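DNA replication factor Cdt1 (Mus musculus, PDB 3A4C) licenses origins for DNA replication by helping to load the MCM complex onto DNA during G1, and also supports stable kinetochore-microtubule attachment in mitosis. Local coordinates at residues R20-V25 with E37-R42; C47-A50 with E55-K58; V61-A64 with D69-S72; L71-I76 with T80-D85. One frame throughout, in Å; residues are numbered along the deposited sequence.

Overall arrangement
The chain is the C-terminal domain of Cdt1, a winged helix, and the four contacts follow one another along it. Contact 1 packs helix 3-27 on helix 36-45; contact 2 joins the loop after helix 36-45 to the start of helix 53-66, and the centres of contacts 1 and 2 are about 10 Å apart. Contact 3 lays the far end of helix 53-66 on the beginning of strand 71-76, and contact 4 pairs that strand with strand 79-84 to make the wing. Contacts 3 and 4 share L71 and S72, their centres about 8 Å apart. L22 on helix 3-27 touches W70, just before the wing, and L71 and L84 on its two strands, so the first helix packs against the wing.

Contact 1 of 4, residues R20-V25 with E37-R42; sequences RVLRNV and EVVCAR
R42 and V25 are the nearest pair between the two segments, their CA atoms 6.8 Å apart, on helices 36-45 and 3-27 of the winged-helix core. The CB of R42 sits against both methyls of V25, with CG1 and CG2 each 4.0 Å from it. CG then leaves opposite the carbonyl carbon (chi1 -69°), and from there to NE the chain runs extended. That path draws CD along the valine, 3.9 Å from V25 CG1, so the aliphatic part of the arginine serves as a cover for an apolar side chain while the charged end travels on. At the tip NH1 is held twice: it forms a salt bridge with E29, just beyond the end of helix 3-27, and it donates to a water. The guanidinium is thus held just past the end of helix 3-27, whose V25 its stem covers.

One turn earlier on each helix the contact is purely apolar. L22 CD1 touches V39 CG1 at 3.7 Å, the two side chains crossing at a slant. V39 stands with CG1 opposite its backbone N (chi1 171°), which is the methyl that L22 finds. L34 of the short strand 33-35 touches V25, V39 and R42, and L60 of helix 53-66 also packs on V39, so the valine pair faces the interior. No direct hydrogen bond joins the two segments; the polar link goes through that water, which accepts from R42 NH1 at 2.9 Å and donates to V25 O at 2.7 Å.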
loop_
_atom_site.group_PDB
_atom_site.type_symbol
_atom_site.label_atom_id
_atom_site.label_comp_id
_atom_site.label_asym_id
_atom_site.label_seq_id
_atom_site.Cartn_x
_atom_site.Cartn_y
_atom_site.Cartn_z
ATOM N N ARG A 20 -4.971 5.141 -2.255
ATOM C CA ARG A 20 -5.728 6.313 -1.851
ATOM C C ARG A 20 -6.181 6.182 -0.414
ATOM O O ARG A 20 -6.131 7.149 0.339
ATOM C CB ARG A 20 -6.932 6.560 -2.763
ATOM C CG ARG A 20 -7.646 7.882 -2.439
ATOM C CD ARG A 20 -8.601 8.302 -3.545
ATOM N NE ARG A 20 -7.994 8.092 -4.856
ATOM C CZ ARG A 20 -7.246 8.982 -5.494
ATOM N NH1 ARG A 20 -7.016 10.175 -4.953
ATOM N NH2 ARG A 20 -6.729 8.676 -6.680
ATOM N N VAL A 21 -6.625 4.986 -0.032
ATOM C CA VAL A 21 -7.022 4.740 1.352
ATOM C C VAL A 21 -5.818 4.991 2.259
ATOM O O VAL A 21 -5.923 5.658 3.283
ATOM C CB VAL A 21 -7.536 3.296 1.571
ATOM C CG1 VAL A 21 -7.792 3.034 3.060
ATOM C CG2 VAL A 21 -8.820 3.051 0.781
ATOM N N LEU A 22 -4.667 4.456 1.875
ATOM C CA LEU A 22 -3.440 4.700 2.635
ATOM C C LEU A 22 -3.150 6.199 2.780
ATOM O O LEU A 22 -2.856 6.693 3.875
ATOM C CB LEU A 22 -2.260 4.023 1.934
ATOM C CG LEU A 22 -0.902 4.235 2.592
ATOM C CD1 LEU A 22 -0.973 3.769 4.029
ATOM C CD2 LEU A 22 0.191 3.482 1.834
ATOM N N ARG A 23 -3.212 6.930 1.672
ATOM C CA ARG A 23 -2.899 8.350 1.741
ATOM C C ARG A 23 -3.867 9.078 2.672
ATOM O O ARG A 23 -3.466 9.939 3.450
ATOM C CB ARG A 23 -2.906 9.008 0.361
ATOM C CG ARG A 23 -2.214 10.366 0.412
ATOM C CD ARG A 23 -2.895 11.396 -0.443
ATOM N NE ARG A 23 -4.342 11.209 -0.476
ATOM C CZ ARG A 23 -5.158 11.953 -1.210
ATOM N NH1 ARG A 23 -4.657 12.933 -1.948
ATOM N NH2 ARG A 23 -6.465 11.721 -1.212
ATOM N N ASN A 24 -5.141 8.727 2.593
ATOM C CA ASN A 24 -6.137 9.350 3.461
ATOM C C ASN A 24 -5.923 9.075 4.944
ATOM O O ASN A 24 -6.166 9.945 5.779
ATOM C CB ASN A 24 -7.543 8.956 3.032
ATOM C CG ASN A 24 -8.058 9.833 1.909
ATOM O OD1 ASN A 24 -9.264 9.971 1.710
ATOM N ND2 ASN A 24 -7.137 10.443 1.178
ATOM N N VAL A 25 -5.476 7.867 5.267
ATOM C CA VAL A 25 -5.127 7.534 6.647
ATOM C C VAL A 25 -4.012 8.452 7.142
ATOM O O VAL A 25 -4.063 8.970 8.263
ATOM C CB VAL A 25 -4.699 6.061 6.779
ATOM C CG1 VAL A 25 -3.957 5.823 8.107
ATOM C CG2 VAL A 25 -5.921 5.159 6.676
ATOM N N GLU A 37 0.990 -2.511 11.858
ATOM C CA GLU A 37 -0.211 -2.988 12.525
ATOM C C GLU A 37 -1.303 -1.919 12.548
ATOM O O GLU A 37 -2.453 -2.188 12.196
ATOM C CB GLU A 37 0.119 -3.422 13.953
ATOM C CG GLU A 37 -1.048 -4.052 14.674
ATOM C CD GLU A 37 -0.610 -4.877 15.865
ATOM O OE1 GLU A 37 -1.479 -5.495 16.511
ATOM O OE2 GLU A 37 0.607 -4.907 16.151
ATOM N N VAL A 38 -0.946 -0.711 12.974
ATOM C CA VAL A 38 -1.913 0.376 13.058
ATOM C C VAL A 38 -2.438 0.751 11.681
ATOM O O VAL A 38 -3.652 0.930 11.492
ATOM C CB VAL A 38 -1.319 1.615 13.753
ATOM C CG1 VAL A 38 -2.200 2.841 13.515
ATOM C CG2 VAL A 38 -1.169 1.351 15.245
ATOM N N VAL A 39 -1.528 0.856 10.719
ATOM C CA VAL A 39 -1.913 1.267 9.371
ATOM C C VAL A 39 -2.906 0.268 8.801
ATOM O O VAL A 39 -3.919 0.651 8.212
ATOM C CB VAL A 39 -0.695 1.353 8.430
ATOM C CG1 VAL A 39 -1.155 1.561 6.995
ATOM C CG2 VAL A 39 0.247 2.470 8.869
ATOM N N CYS A 40 -2.619 -1.016 8.978
ATOM C CA CYS A 40 -3.488 -2.049 8.413
ATOM C C CYS A 40 -4.864 -2.010 9.057
ATOM O O CYS A 40 -5.875 -2.186 8.380
ATOM C CB CYS A 40 -2.876 -3.440 8.571
ATOM S SG CYS A 40 -1.491 -3.724 7.452
ATOM N N ALA A 41 -4.896 -1.797 10.369
ATOM C CA ALA A 41 -6.165 -1.695 11.088
ATOM C C ALA A 41 -6.966 -0.496 10.592
ATOM O O ALA A 41 -8.177 -0.581 10.385
ATOM C CB ALA A 41 -5.920 -1.595 12.587
ATOM N N ARG A 42 -6.291 0.623 10.380
ATOM C CA ARG A 42 -6.977 1.813 9.897
ATOM C C ARG A 42 -7.442 1.655 8.448
ATOM O O ARG A 42 -8.513 2.130 8.075
ATOM C CB ARG A 42 -6.078 3.037 10.047
ATOM C CG ARG A 42 -5.876 3.415 11.491
ATOM C CD ARG A 42 -5.118 4.710 11.647
ATOM N NE ARG A 42 -4.703 4.873 13.039
ATOM C CZ ARG A 42 -4.038 5.922 13.506
ATOM N NH1 ARG A 42 -3.729 6.926 12.703
ATOM N NH2 ARG A 42 -3.686 5.963 14.779
HETATM O O HOH W 1 -5.251 7.912 10.420
#

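Contact 2 of 4, residues C47-A50 with E55-K58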
loop_
_atom_site.group_PDB
_atom_site.type_symbol
_atom_site.label_atom_id
_atom_site.label_comp_id
_atom_site.label_asym_id
_atom_site.label_seq_id
_atom_site.Cartn_x
_atom_site.Cartn_y
_atom_site.Cartn_z
ATOM N N CYS A 47 -12.532 1.441 4.565
ATOM C CA CYS A 47 -13.200 1.154 3.308
ATOM C C CYS A 47 -13.950 -0.160 3.439
ATOM O O CYS A 47 -13.876 -0.821 4.476
ATOM C CB CYS A 47 -12.196 1.140 2.149
ATOM S SG CYS A 47 -10.960 -0.162 2.274
ATOM N N GLN A 48 -14.689 -0.538 2.402
ATOM C CA GLN A 48 -15.508 -1.740 2.481
ATOM C C GLN A 48 -14.788 -3.016 2.023
ATOM O O GLN A 48 -15.415 -3.930 1.498
ATOM C CB GLN A 48 -16.790 -1.539 1.669
ATOM C CG GLN A 48 -17.712 -0.511 2.290
ATOM C CD GLN A 48 -18.921 -0.233 1.430
ATOM O OE1 GLN A 48 -19.975 -0.836 1.615
ATOM N NE2 GLN A 48 -18.768 0.667 0.471
ATOM N N THR A 49 -13.484 -3.088 2.261
ATOM C CA THR A 49 -12.651 -4.154 1.698
ATOM C C THR A 49 -12.908 -5.577 2.207
ATOM O O THR A 49 -13.298 -5.787 3.352
ATOM C CB THR A 49 -11.173 -3.851 1.913
ATOM O OG1 THR A 49 -10.397 -4.979 1.493
ATOM C CG2 THR A 49 -10.898 -3.565 3.392
ATOM N N ALA A 50 -12.649 -6.557 1.343
ATOM C CA ALA A 50 -12.812 -7.970 1.697
ATOM C C ALA A 50 -11.581 -8.529 2.414
ATOM O O ALA A 50 -11.511 -9.722 2.710
ATOM C CB ALA A 50 -13.107 -8.791 0.446
ATOM N N GLU A 55 -3.988 -9.750 5.282
ATOM C CA GLU A 55 -4.020 -9.632 3.830
ATOM C C GLU A 55 -3.740 -8.202 3.399
ATOM O O GLU A 55 -3.115 -7.978 2.377
ATOM C CB GLU A 55 -5.364 -10.107 3.275
ATOM C CG GLU A 55 -5.582 -11.603 3.414
ATOM C CD GLU A 55 -7.035 -12.012 3.246
ATOM O OE1 GLU A 55 -7.295 -13.214 3.024
ATOM O OE2 GLU A 55 -7.920 -11.140 3.345
ATOM N N MET A 56 -4.215 -7.238 4.180
ATOM C CA MET A 56 -3.906 -5.832 3.930
ATOM C C MET A 56 -2.395 -5.595 4.023
ATOM O O MET A 56 -1.814 -4.898 3.187
ATOM C CB MET A 56 -4.667 -4.938 4.917
ATOM C CG MET A 56 -4.550 -3.444 4.646
ATOM S SD MET A 56 -5.195 -2.962 3.027
ATOM C CE MET A 56 -6.967 -3.091 3.300
ATOM N N GLU A 57 -1.752 -6.180 5.026
ATOM C CA GLU A 57 -0.305 -6.025 5.154
ATOM C C GLU A 57 0.382 -6.480 3.881
ATOM O O GLU A 57 1.303 -5.834 3.399
ATOM C CB GLU A 57 0.257 -6.815 6.338
ATOM C CG GLU A 57 1.774 -6.693 6.440
ATOM C CD GLU A 57 2.339 -7.325 7.694
ATOM O OE1 GLU A 57 3.122 -6.654 8.397
ATOM O OE2 GLU A 57 2.002 -8.488 7.973
ATOM N N LYS A 58 -0.069 -7.603 3.343
ATOM C CA LYS A 58 0.506 -8.125 2.111
ATOM C C LYS A 58 0.400 -7.107 0.969
ATOM O O LYS A 58 1.344 -6.925 0.207
ATOM C CB LYS A 58 -0.170 -9.439 1.727
ATOM C CG LYS A 58 0.225 -10.626 2.608
ATOM C CD LYS A 58 -0.558 -11.870 2.196
ATOM C CE LYS A 58 -0.384 -13.003 3.195
ATOM N NZ LYS A 58 1.040 -13.420 3.290
#
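T49 and M56 make the close part of this contact, methyl against methyl: T49 CG2 lies 4.0 Å from M56 CE. The methionine gets there by bending. Its chain leaves opposite the backbone N and then folds at both chi2 (61°) and chi3 (74°), which carries CE across to the loop. The same side chain also rests on L18 of helix 3-27 and on M43 and V44 of helix 36-45, so this inner side is well covered and belongs to the hydrophobic core.

The segments are the turn and the opening of the second helix in a helix-turn-helix, the unit on which a winged-helix domain is built. Residues 47-50 run from helix 36-45 towards helix 53-66, and the CA atoms of T49 and M56 are 9.2 Å apart, leaving side chains to bridge the gap.

Outwards the packing slackens. A50 is exposed, and its nearest approach is between oxygens, A50 O to E55 OE2 at 3.9 Å, with no bond between them. E55 instead spends OE2 on the backbone N-H of S52, the type of bond found in a capping box at a helix start. T49 OG1 accepts from the N-H of L51, an ST turn.

Contact 3 of 4, residues V61-A64 with D69-S72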
loop_
_atom_site.group_PDB
_atom_site.type_symbol
_atom_site.label_atom_id
_atom_site.label_comp_id
_atom_site.label_asym_id
_atom_site.label_seq_id
_atom_site.Cartn_x
_atom_site.Cartn_y
_atom_site.Cartn_z
ATOM N N VAL A 61 2.799 -4.160 1.492
ATOM C CA VAL A 61 4.156 -4.553 1.139
ATOM C C VAL A 61 4.341 -4.527 -0.374
ATOM O O VAL A 61 5.373 -4.079 -0.870
ATOM C CB VAL A 61 4.503 -5.942 1.691
ATOM C CG1 VAL A 61 5.755 -6.479 1.013
ATOM C CG2 VAL A 61 4.706 -5.871 3.209
ATOM N N LEU A 62 3.343 -5.001 -1.116
ATOM C CA LEU A 62 3.392 -4.904 -2.578
ATOM C C LEU A 62 3.537 -3.451 -3.014
ATOM O O LEU A 62 4.309 -3.133 -3.911
ATOM C CB LEU A 62 2.131 -5.497 -3.203
ATOM C CG LEU A 62 1.938 -7.007 -3.121
ATOM C CD1 LEU A 62 0.788 -7.418 -4.061
ATOM C CD2 LEU A 62 3.215 -7.720 -3.507
ATOM N N LEU A 63 2.790 -2.567 -2.366
ATOM C CA LEU A 63 2.841 -1.141 -2.676
ATOM C C LEU A 63 4.232 -0.570 -2.385
ATOM O O LEU A 63 4.757 0.265 -3.134
ATOM C CB LEU A 63 1.795 -0.433 -1.816
ATOM C CG LEU A 63 0.948 0.740 -2.292
ATOM C CD1 LEU A 63 0.600 0.674 -3.788
ATOM C CD2 LEU A 63 -0.307 0.779 -1.416
ATOM N N ALA A 64 4.825 -1.016 -1.281
ATOM C CA ALA A 64 6.170 -0.578 -0.901
ATOM C C ALA A 64 7.198 -1.052 -1.915
ATOM O O ALA A 64 8.200 -0.383 -2.158
ATOM C CB ALA A 64 6.530 -1.083 0.506
ATOM N N ASP A 69 9.950 4.845 -3.611
ATOM C CA ASP A 69 10.254 6.255 -3.379
ATOM C C ASP A 69 9.136 6.961 -2.613
ATOM O O ASP A 69 9.327 8.051 -2.074
ATOM C CB ASP A 69 10.526 6.971 -4.699
ATOM C CG ASP A 69 11.857 6.579 -5.306
ATOM O OD1 ASP A 69 12.689 5.985 -4.582
ATOM O OD2 ASP A 69 12.072 6.864 -6.503
ATOM N N TRP A 70 7.966 6.338 -2.569
ATOM C CA TRP A 70 6.839 6.906 -1.847
ATOM C C TRP A 70 6.706 6.264 -0.478
ATOM O O TRP A 70 6.637 6.947 0.538
ATOM C CB TRP A 70 5.547 6.686 -2.635
ATOM C CG TRP A 70 4.322 7.205 -1.958
ATOM C CD1 TRP A 70 4.161 8.425 -1.380
ATOM C CD2 TRP A 70 3.065 6.524 -1.817
ATOM N NE1 TRP A 70 2.884 8.548 -0.878
ATOM C CE2 TRP A 70 2.192 7.394 -1.139
ATOM C CE3 TRP A 70 2.598 5.262 -2.200
ATOM C CZ2 TRP A 70 0.878 7.044 -0.830
ATOM C CZ3 TRP A 70 1.288 4.916 -1.895
ATOM C CH2 TRP A 70 0.446 5.804 -1.218
ATOM N N LEU A 71 6.674 4.936 -0.468
ATOM C CA LEU A 71 6.350 4.170 0.729
ATOM C C LEU A 71 7.570 3.440 1.269
ATOM O O LEU A 71 8.112 2.557 0.608
ATOM C CB LEU A 71 5.250 3.161 0.395
ATOM C CG LEU A 71 4.600 2.355 1.518
ATOM C CD1 LEU A 71 4.126 3.261 2.613
ATOM C CD2 LEU A 71 3.424 1.574 0.953
ATOM N N SER A 72 7.984 3.807 2.480
ATOM C CA SER A 72 9.156 3.224 3.113
ATOM C C SER A 72 8.733 2.417 4.346
ATOM O O SER A 72 7.796 2.791 5.046
ATOM C CB SER A 72 10.115 4.349 3.523
ATOM O OG SER A 72 11.463 3.927 3.447
HETATM O O HOH W 2 9.740 0.433 -0.072
#
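A64 O and L71 O are bridged by one water, which donates to both carbonyls, at 2.7 Å from A64 O and 2.8 Å from L71 O. It joins the helix backbone near its C-terminal end to the first residue of the strand, where the two segments have no direct hydrogen bond.

Beneath that bridge the backbones come close, the CA atoms of A64 and L71 standing 5.0 Å apart, and the small alanine lets the leucine lie against the helix. L71 CD2 does most of the touching: it is 3.7 Å from A64 N and 3.8 Å from L63 CB. Its CG meets A64 CB at 4.1 Å. L71 swings CG opposite its backbone N (chi1 -172°), which sends the branch towards the helix, and there it crosses L63 at about a right angle.

L63 also reaches W70, with its CG near the plane of the indole, 4.2 Å from CZ3, so the ring offers an edge here. L22 of helix 3-27 packs on both W70 and L71 and closes this part of the core. Helix 53-66, in the position of the recognition helix, is followed by a short loop and then the first wing strand, the order expected of a winged-helix domain.

Contact 4 of 4, residues L71-I76 with T80-D85; sequences LSLHRI and TYVKLD
The ring of Y81 is met by I76. I76 CD1 approaches it obliquely, 3.6 Å from Y81 CD2, and the two side chains cross at about a right angle. CG1 of I76 leaves opposite the carbonyl carbon (chi1 -53°), which carries CD1 over to Y81 CD2. At the edge, near the ring plane, sits H74 O, the carbonyl that also accepts the N-H of Y81. A33 and T35 of strand 33-35 touch the tyrosine too.

The backbones hold together with four bonds in two antiparallel hydrogen-bonded pairs. H74 and Y81 make one: Y81 N gives to H74 O at 2.8 Å, while H74 N gives to Y81 O at 2.9 Å. S72 and K83 make the other, with S72 N to K83 O at 3.0 Å and a return bond from K83 N to S72 O. This hairpin is the wing of the winged helix, its strands nearly antiparallel, 154° between their N-to-C directions, and the non-hydrogen-bonded pairs between them turn their side chains the other way, V82 and L84 towards helix 3-27.

That inner face is tight. L71 CD1 presses on V82 CG1 at 3.3 Å and on L84 CD2 at 3.4 Å, both shorter than an ordinary carbon contact. L73 runs alongside V82, its CD2 3.6 Å from V82 CG2, and V82 continues inwards to M36 and V39 of helix 36-45. Nearer the hairpin's turn R75 and T80 lie side by side, R75 CG 3.7 Å from T80 OG1.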
loop_
_atom_site.group_PDB
_atom_site.type_symbol
_atom_site.label_atom_id
_atom_site.label_comp_id
_atom_site.label_asym_id
_atom_site.label_seq_id
_atom_site.Cartn_x
_atom_site.Cartn_y
_atom_site.Cartn_z
ATOM N N LEU A 71 6.674 4.936 -0.468
ATOM C CA LEU A 71 6.350 4.170 0.729
ATOM C C LEU A 71 7.570 3.440 1.269
ATOM O O LEU A 71 8.112 2.557 0.608
ATOM C CB LEU A 71 5.250 3.161 0.395
ATOM C CG LEU A 71 4.600 2.355 1.518
ATOM C CD1 LEU A 71 4.126 3.261 2.613
ATOM C CD2 LEU A 71 3.424 1.574 0.953
ATOM N N SER A 72 7.984 3.807 2.480
ATOM C CA SER A 72 9.156 3.224 3.113
ATOM C C SER A 72 8.733 2.417 4.346
ATOM O O SER A 72 7.796 2.791 5.046
ATOM C CB SER A 72 10.115 4.349 3.523
ATOM O OG SER A 72 11.463 3.927 3.447
ATOM N N LEU A 73 9.417 1.304 4.594
ATOM C CA LEU A 73 9.174 0.485 5.778
ATOM C C LEU A 73 10.455 0.420 6.587
ATOM O O LEU A 73 11.524 0.181 6.030
ATOM C CB LEU A 73 8.784 -0.925 5.369
ATOM C CG LEU A 73 7.587 -1.027 4.432
ATOM C CD1 LEU A 73 7.470 -2.443 3.905
ATOM C CD2 LEU A 73 6.341 -0.634 5.194
ATOM N N HIS A 74 10.358 0.628 7.898
ATOM C CA HIS A 74 11.554 0.620 8.746
ATOM C C HIS A 74 11.307 -0.192 10.014
ATOM O O HIS A 74 10.451 0.141 10.811
ATOM C CB HIS A 74 11.970 2.065 9.074
ATOM C CG HIS A 74 13.207 2.180 9.919
ATOM N ND1 HIS A 74 14.387 1.531 9.616
ATOM C CD2 HIS A 74 13.459 2.914 11.031
ATOM C CE1 HIS A 74 15.303 1.835 10.523
ATOM N NE2 HIS A 74 14.765 2.672 11.391
ATOM N N ARG A 75 12.059 -1.269 10.191
ATOM C CA ARG A 75 11.936 -2.059 11.403
ATOM C C ARG A 75 12.605 -1.356 12.575
ATOM O O ARG A 75 13.775 -0.988 12.498
ATOM C CB ARG A 75 12.558 -3.439 11.207
ATOM C CG ARG A 75 11.842 -4.320 10.161
ATOM C CD ARG A 75 12.401 -5.739 10.195
ATOM N NE ARG A 75 11.880 -6.561 9.105
ATOM C CZ ARG A 75 12.401 -6.583 7.879
ATOM N NH1 ARG A 75 13.457 -5.833 7.594
ATOM N NH2 ARG A 75 11.872 -7.355 6.935
ATOM N N ILE A 76 11.855 -1.177 13.655
ATOM C CA ILE A 76 12.427 -0.741 14.928
ATOM C C ILE A 76 11.956 -1.709 16.001
ATOM O O ILE A 76 10.765 -1.803 16.280
ATOM C CB ILE A 76 11.987 0.691 15.286
ATOM C CG1 ILE A 76 12.292 1.641 14.129
ATOM C CG2 ILE A 76 12.690 1.158 16.556
ATOM C CD1 ILE A 76 11.867 3.097 14.374
ATOM N N THR A 80 7.234 -2.426 12.708
ATOM C CA THR A 80 7.660 -1.950 11.404
ATOM C C THR A 80 6.936 -0.649 11.116
ATOM O O THR A 80 5.712 -0.597 11.105
ATOM C CB THR A 80 7.378 -2.979 10.309
ATOM O OG1 THR A 80 8.151 -4.158 10.573
ATOM C CG2 THR A 80 7.748 -2.412 8.928
ATOM N N TYR A 81 7.694 0.420 10.925
ATOM C CA TYR A 81 7.080 1.719 10.714
ATOM C C TYR A 81 6.866 2.001 9.239
ATOM O O TYR A 81 7.754 1.766 8.428
ATOM C CB TYR A 81 7.904 2.827 11.371
ATOM C CG TYR A 81 7.650 2.895 12.851
ATOM C CD1 TYR A 81 6.606 3.656 13.358
ATOM C CD2 TYR A 81 8.435 2.174 13.744
ATOM C CE1 TYR A 81 6.355 3.711 14.721
ATOM C CE2 TYR A 81 8.190 2.219 15.112
ATOM C CZ TYR A 81 7.148 2.988 15.592
ATOM O OH TYR A 81 6.900 3.040 16.943
ATOM N N VAL A 82 5.665 2.481 8.919
ATOM C CA VAL A 82 5.302 2.923 7.582
ATOM C C VAL A 82 5.379 4.446 7.484
ATOM O O VAL A 82 4.786 5.170 8.283
ATOM C CB VAL A 82 3.874 2.489 7.226
ATOM C CG1 VAL A 82 3.473 3.064 5.878
ATOM C CG2 VAL A 82 3.772 0.969 7.230
ATOM N N LYS A 83 6.113 4.926 6.492
ATOM C CA LYS A 83 6.307 6.350 6.306
ATOM C C LYS A 83 6.049 6.694 4.849
ATOM O O LYS A 83 6.493 5.983 3.950
ATOM C CB LYS A 83 7.737 6.728 6.713
ATOM C CG LYS A 83 8.022 8.220 6.720
ATOM C CD LYS A 83 9.065 8.585 7.784
ATOM C CE LYS A 83 10.429 7.956 7.508
ATOM N NZ LYS A 83 11.474 8.408 8.497
ATOM N N LEU A 84 5.318 7.777 4.616
ATOM C CA LEU A 84 5.074 8.245 3.260
ATOM C C LEU A 84 5.937 9.463 2.974
ATOM O O LEU A 84 6.103 10.332 3.831
ATOM C CB LEU A 84 3.604 8.612 3.070
ATOM C CG LEU A 84 2.587 7.472 3.088
ATOM C CD1 LEU A 84 1.191 8.005 2.784
ATOM C CD2 LEU A 84 2.970 6.422 2.076
ATOM N N ASP A 85 6.493 9.526 1.773
ATOM C CA ASP A 85 7.143 10.744 1.322
ATOM C C ASP A 85 6.055 11.678 0.811
ATOM O O ASP A 85 5.554 11.508 -0.296
ATOM C CB ASP A 85 8.155 10.443 0.220
ATOM C CG ASP A 85 8.982 11.659 -0.158
ATOM O OD1 ASP A 85 8.417 12.770 -0.189
ATOM O OD2 ASP A 85 10.192 11.506 -0.427
#